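Prolyl-ACP dehydrogenase (Oscillatoria sp., PDB 4IRN) is an FAD-dependent enzyme of the acyl-CoA dehydrogenase fold that oxidises a prolyl group carried on an acyl carrier protein during anatoxin-a biosynthesis. Local coordinates at residues D392-A395 and S396-S400. Numbering follows the deposited sequence.
With FAD (flavin-adenine dinucleotide), chain I.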
loop_
_atom_site.group_PDB
_atom_site.type_symbol
_atom_site.label_atom_id
_atom_site.label_comp_id
_atom_site.label_asym_id
_atom_site.label_seq_id
_atom_site.Cartn_x
_atom_site.Cartn_y
_atom_site.Cartn_z
ATOM N N ASP A 392 16.434 10.044 10.825
ATOM C CA ASP A 392 16.864 9.100 11.859
ATOM C C ASP A 392 16.142 7.764 11.734
ATOM O O ASP A 392 16.769 6.719 11.893
ATOM C CB ASP A 392 16.666 9.687 13.276
ATOM C CG ASP A 392 17.409 10.979 13.593
ATOM O OD1 ASP A 392 18.359 11.324 12.849
ATOM O OD2 ASP A 392 17.038 11.649 14.583
ATOM N N ALA A 393 14.830 7.802 11.440
ATOM C CA ALA A 393 13.967 6.629 11.284
ATOM C C ALA A 393 14.435 5.654 10.196
ATOM O O ALA A 393 14.277 4.445 10.376
ATOM C CB ALA A 393 12.532 7.060 11.016
ATOM N N ILE A 394 14.989 6.165 9.075
ATOM C CA ILE A 394 15.458 5.334 7.958
ATOM C C ILE A 394 16.531 4.331 8.383
ATOM O O ILE A 394 16.467 3.173 7.974
ATOM C CB ILE A 394 15.871 6.184 6.726
ATOM C CG1 ILE A 394 14.642 6.937 6.169
ATOM C CG2 ILE A 394 16.522 5.323 5.626
ATOM C CD1 ILE A 394 14.953 8.104 5.343
ATOM N N ALA A 395 17.483 4.764 9.233
ATOM C CA ALA A 395 18.580 3.942 9.753
ATOM C C ALA A 395 18.108 2.570 10.250
ATOM O O ALA A 395 18.764 1.567 9.967
ATOM C CB ALA A 395 19.301 4.677 10.867
ATOM N N SER A 396 16.935 2.536 10.936
ATOM C CA SER A 396 16.301 1.340 11.505
ATOM C C SER A 396 15.993 0.258 10.477
ATOM O O SER A 396 15.850 -0.900 10.854
ATOM C CB SER A 396 15.048 1.717 12.290
ATOM O OG SER A 396 14.003 2.156 11.438
ATOM N N LYS A 397 15.912 0.635 9.188
ATOM C CA LYS A 397 15.652 -0.261 8.055
ATOM C C LYS A 397 16.943 -0.957 7.601
ATOM O O LYS A 397 16.880 -1.859 6.759
ATOM C CB LYS A 397 15.009 0.508 6.888
ATOM C CG LYS A 397 13.594 0.975 7.187
ATOM C CD LYS A 397 12.924 1.608 6.003
ATOM C CE LYS A 397 12.141 0.618 5.189
ATOM N NZ LYS A 397 11.311 1.335 4.194
ATOM N N PHE A 398 18.109 -0.546 8.172
ATOM C CA PHE A 398 19.428 -1.095 7.831
ATOM C C PHE A 398 20.167 -1.736 9.004
ATOM O O PHE A 398 20.702 -2.839 8.835
ATOM C CB PHE A 398 20.285 -0.064 7.086
ATOM C CG PHE A 398 19.561 0.522 5.899
ATOM C CD1 PHE A 398 19.285 -0.255 4.779
ATOM C CD2 PHE A 398 19.091 1.830 5.927
ATOM C CE1 PHE A 398 18.588 0.273 3.697
ATOM C CE2 PHE A 398 18.395 2.361 4.842
ATOM C CZ PHE A 398 18.145 1.576 3.737
ATOM N N TYR A 399 20.187 -1.079 10.194
ATOM C CA TYR A 399 20.821 -1.702 11.357
ATOM C C TYR A 399 19.914 -2.788 11.921
ATOM O O TYR A 399 18.696 -2.738 11.699
ATOM C CB TYR A 399 21.312 -0.693 12.408
ATOM C CG TYR A 399 20.250 0.122 13.106
ATOM C CD1 TYR A 399 19.476 -0.429 14.124
ATOM C CD2 TYR A 399 20.128 1.487 12.869
ATOM C CE1 TYR A 399 18.533 0.331 14.809
ATOM C CE2 TYR A 399 19.200 2.262 13.563
ATOM C CZ TYR A 399 18.397 1.678 14.522
ATOM O OH TYR A 399 17.484 2.450 15.195
ATOM N N SER A 400 20.512 -3.807 12.581
ATOM C CA SER A 400 19.848 -5.003 13.142
ATOM C C SER A 400 19.310 -5.922 12.023
ATOM O O SER A 400 18.581 -6.877 12.296
ATOM C CB SER A 400 18.740 -4.625 14.132
ATOM O OG SER A 400 19.188 -3.711 15.121
HETATM P PA FAD I . 23.702 -5.952 1.799
HETATM O O1A FAD I . 23.730 -6.958 2.882
HETATM O O2A FAD I . 24.905 -5.684 0.910
HETATM O O5B FAD I . 22.567 -6.318 0.765
HETATM C C5B FAD I . 22.259 -5.421 -0.314
HETATM C C4B FAD I . 20.766 -5.408 -0.502
HETATM O O4B FAD I . 20.339 -6.683 -1.008
HETATM C C3B FAD I . 19.953 -5.103 0.757
HETATM O O3B FAD I . 19.193 -3.922 0.551
HETATM C C2B FAD I . 19.075 -6.342 1.000
HETATM O O2B FAD I . 17.709 -5.962 1.059
HETATM C C1B FAD I . 19.272 -7.213 -0.242
HETATM N N9A FAD I . 19.552 -8.618 0.049
HETATM C C8A FAD I . 20.752 -9.155 0.433
HETATM N N7A FAD I . 20.705 -10.441 0.685
HETATM C C5A FAD I . 19.385 -10.779 0.451
HETATM C C6A FAD I . 18.677 -12.002 0.551
HETATM N N6A FAD I . 19.235 -13.157 0.920
HETATM N N1A FAD I . 17.357 -11.990 0.262
HETATM C C2A FAD I . 16.794 -10.839 -0.113
HETATM N N3A FAD I . 17.361 -9.637 -0.256
HETATM C C4A FAD I . 18.660 -9.665 0.049
HETATM N N1 FAD I . 27.025 -3.835 11.803
HETATM C C2 FAD I . 27.802 -4.295 12.841
HETATM O O2 FAD I . 28.325 -5.409 12.791
HETATM N N3 FAD I . 28.031 -3.493 13.956
HETATM C C4 FAD I . 27.540 -2.223 14.141
HETATM O O4 FAD I . 27.811 -1.605 15.170
HETATM C C4X FAD I . 26.719 -1.725 13.036
HETATM N N5 FAD I . 26.240 -0.504 13.120
HETATM C C5X FAD I . 25.514 -0.017 12.033
HETATM C C6 FAD I . 24.996 1.279 12.110
HETATM C C7 FAD I . 24.247 1.822 11.072
HETATM C C7M FAD I . 23.629 3.186 11.232
HETATM C C8 FAD I . 24.024 1.054 9.907
HETATM C C8M FAD I . 23.214 1.588 8.755
HETATM C C9 FAD I . 24.552 -0.227 9.820
HETATM C C9A FAD I . 25.287 -0.787 10.860
HETATM N N10 FAD I . 25.825 -2.105 10.809
HETATM C C10 FAD I . 26.523 -2.606 11.879
HETATM C "C1'" FAD I . 25.695 -2.885 9.558
HETATM C "C2'" FAD I . 24.230 -3.208 9.298
HETATM O "O2'" FAD I . 23.775 -4.282 10.117
HETATM C "C3'" FAD I . 23.999 -3.484 7.812
HETATM O "O3'" FAD I . 23.177 -2.455 7.266
HETATM C "C4'" FAD I . 23.377 -4.848 7.509
HETATM O "O4'" FAD I . 24.221 -5.890 8.006
HETATM C "C5'" FAD I . 23.037 -5.036 6.041
HETATM O "O5'" FAD I . 24.234 -5.092 5.248
HETATM P P FAD I . 24.368 -4.172 3.937
HETATM O O1P FAD I . 23.788 -2.824 4.149
HETATM O O2P FAD I . 25.851 -4.374 3.738
HETATM O O3P FAD I . 23.521 -4.587 2.644
#
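Ala395 sends its carbonyl to two backbone amides of the turn that follows. Its O accepts from Tyr399 N at 3.0 Å, nearly in line with the carbonyl, and from Phe398 N at 2.8 Å, which comes in from above the carbonyl plane. One residue back, Ile394 O takes Lys397 N at 2.9 Å; Lys397 N and Phe398 N thus each bond to the carbonyl three residues back, while Tyr399 N reaches four. The methyl of Ala395 meets the tyrosine ring, CB to Tyr399 CE2 being 3.6 Å. A chi1 of 65° sets Tyr399 CG between the backbone N and the carbonyl carbon, and the ring is carried back toward Ala395, with Ser396 CA above one face, offset toward the rim. Ile394 and Phe398 run side by side, CG2 of the isoleucine against CE2 of the phenylalanine at 3.6 Å. Ser396 turns its hydroxyl back along the helix, and OG donates to Ala393 O.

The turn also helps shape the flavin pocket: FAD O3' donates to Phe398 O at 3.0 Å, and Phe398 CB lies near the flavin methyl C8M. Lys397 NZ forms a salt bridge with Glu373 of the second subunit, whose Tyr380 packs on Ile394 and Ala395. Buried in the C-terminal helical domain, this turn links helix 386-395 to helix 403-414; Ala393 and Ser396 rest on helix 350-375, while Tyr399 stacks with Phe122 of helix 118-138.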